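Side-chain contact in botulinum neurotoxin type G (Clostridium botulinum, PDB 3MPP), which binds the host cell surface through its receptor-binding domain and delivers its light chain, a zinc metalloprotease, into the host cytosol: residues S400-Y403 / L404-I407. The protein carries 4 engineered substitutions. Residues are numbered along the deposited sequence; the frame is centred on the assembly and turned at random.
Sequences SQWY and LRRI
This is a local contact round a short 3-10 turn, where the chain leaves strand 394-400 on the surface of the C-terminal receptor-binding subdomain; an inverse gamma turn centred on Arg-406 follows and leads to Ile-407, which lies over the indole of Trp-402. Methyl CD1 of Ile-407 sits on one face of the six-membered ring, 3.8 Å from its centroid and 29° off the normal, a CH-pi contact; its nearest ring atom is CH2 of Trp-402, at 3.4 Å. The indole gets there because CG of Trp-402 is anti to its backbone N (chi1 159°), which brings the benzo end back toward the later residues. Arg-405 comes in obliquely, its CD 4.0 Å from CE3 of Trp-402, with the guanidinium plane nearly perpendicular to the indole.

Two backbone bonds make the 3-10 turn: Leu-404 N donates to Gln-401 O (3.1 Å), and Arg-405 N to Trp-402 O at a longer 3.3 Å. Just before it, Ser-400 OG accepts from Trp-402 N at 3.0 Å, an ST turn. Residues 400-403 probably make up the ganglioside-binding motif of this beta-trefoil subdomain, in which Trp-402 is the likely ganglioside contact.

Tyr-403 heads inward, its OH hydrogen-bonded to Ile-379 N, and one face of its phenol takes CD1 of Trp-402, 3.8 Å above the plane and offset toward the rim. Leu-404 packs on Thr-373 and, like Tyr-403, on Leu-376 of strand 373-382.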
loop_
_atom_site.group_PDB
_atom_site.type_symbol
_atom_site.label_atom_id
_atom_site.label_comp_id
_atom_site.label_asym_id
_atom_site.label_seq_id
_atom_site.Cartn_x
_atom_site.Cartn_y
_atom_site.Cartn_z
ATOM N N SER A 400 20.229 -8.942 -14.879
ATOM C CA SER A 400 21.147 -8.112 -15.660
ATOM C C SER A 400 22.078 -7.242 -14.811
ATOM O O SER A 400 21.662 -6.672 -13.804
ATOM C CB SER A 400 20.351 -7.230 -16.626
ATOM O OG SER A 400 21.216 -6.434 -17.401
ATOM N N GLN A 401 23.344 -7.170 -15.215
ATOM C CA GLN A 401 24.302 -6.242 -14.629
ATOM C C GLN A 401 24.001 -4.783 -15.000
ATOM O O GLN A 401 24.558 -3.868 -14.405
ATOM C CB GLN A 401 25.719 -6.572 -15.121
ATOM C CG GLN A 401 26.103 -8.028 -15.020
ATOM C CD GLN A 401 26.675 -8.399 -13.667
ATOM O OE1 GLN A 401 27.631 -9.172 -13.578
ATOM N NE2 GLN A 401 26.092 -7.856 -12.604
ATOM N N TRP A 402 23.151 -4.571 -16.004
ATOM C CA TRP A 402 22.790 -3.217 -16.441
ATOM C C TRP A 402 22.189 -2.410 -15.292
ATOM O O TRP A 402 22.418 -1.201 -15.172
ATOM C CB TRP A 402 21.804 -3.303 -17.610
ATOM C CG TRP A 402 20.956 -2.075 -17.855
ATOM C CD1 TRP A 402 19.619 -1.950 -17.618
ATOM C CD2 TRP A 402 21.384 -0.812 -18.399
ATOM N NE1 TRP A 402 19.188 -0.696 -17.972
ATOM C CE2 TRP A 402 20.252 0.022 -18.454
ATOM C CE3 TRP A 402 22.612 -0.312 -18.847
ATOM C CZ2 TRP A 402 20.310 1.332 -18.938
ATOM C CZ3 TRP A 402 22.665 0.997 -19.322
ATOM C CH2 TRP A 402 21.525 1.794 -19.371
ATOM N N TYR A 403 21.437 -3.094 -14.440
ATOM C CA TYR A 403 20.735 -2.443 -13.333
ATOM C C TYR A 403 21.653 -2.007 -12.188
ATOM O O TYR A 403 21.245 -1.229 -11.328
ATOM C CB TYR A 403 19.635 -3.352 -12.801
ATOM C CG TYR A 403 18.541 -3.661 -13.812
ATOM C CD1 TYR A 403 17.734 -2.648 -14.345
ATOM C CD2 TYR A 403 18.302 -4.974 -14.213
ATOM C CE1 TYR A 403 16.722 -2.950 -15.253
ATOM C CE2 TYR A 403 17.311 -5.279 -15.117
ATOM C CZ TYR A 403 16.516 -4.276 -15.624
ATOM O OH TYR A 403 15.531 -4.620 -16.511
ATOM N N LEU A 404 22.889 -2.496 -12.185
ATOM C CA LEU A 404 23.858 -2.109 -11.162
ATOM C C LEU A 404 24.781 -0.990 -11.633
ATOM O O LEU A 404 25.577 -0.471 -10.851
ATOM C CB LEU A 404 24.700 -3.316 -10.720
ATOM C CG LEU A 404 23.896 -4.401 -9.989
ATOM C CD1 LEU A 404 24.825 -5.404 -9.399
ATOM C CD2 LEU A 404 23.059 -3.767 -8.897
ATOM N N ARG A 405 24.702 -0.642 -12.916
ATOM C CA ARG A 405 25.544 0.430 -13.452
ATOM C C ARG A 405 25.211 1.795 -12.855
ATOM O O ARG A 405 24.046 2.192 -12.774
ATOM C CB ARG A 405 25.478 0.471 -14.981
ATOM C CG ARG A 405 26.056 -0.803 -15.601
ATOM C CD ARG A 405 26.230 -0.694 -17.099
ATOM N NE ARG A 405 27.126 0.390 -17.503
ATOM C CZ ARG A 405 27.449 0.627 -18.769
ATOM N NH1 ARG A 405 26.950 -0.161 -19.717
ATOM N NH2 ARG A 405 28.259 1.633 -19.092
ATOM N N ARG A 406 26.251 2.498 -12.430
ATOM C CA ARG A 406 26.113 3.823 -11.853
ATOM C C ARG A 406 26.218 4.816 -12.998
ATOM O O ARG A 406 27.189 5.557 -13.101
ATOM C CB ARG A 406 27.219 4.077 -10.822
ATOM C CG ARG A 406 27.321 3.019 -9.720
ATOM C CD ARG A 406 25.980 2.378 -9.377
ATOM N NE ARG A 406 24.926 3.350 -9.108
ATOM C CZ ARG A 406 23.629 3.056 -9.075
ATOM N NH1 ARG A 406 23.214 1.813 -9.292
ATOM N NH2 ARG A 406 22.740 4.006 -8.830
ATOM N N ILE A 407 25.209 4.794 -13.866
ATOM C CA ILE A 407 25.184 5.611 -15.070
ATOM C C ILE A 407 25.223 7.105 -14.742
ATOM O O ILE A 407 25.895 7.885 -15.414
ATOM C CB ILE A 407 23.929 5.269 -15.905
ATOM C CG1 ILE A 407 23.939 3.772 -16.249
ATOM C CG2 ILE A 407 23.865 6.112 -17.161
ATOM C CD1 ILE A 407 22.573 3.201 -16.516
#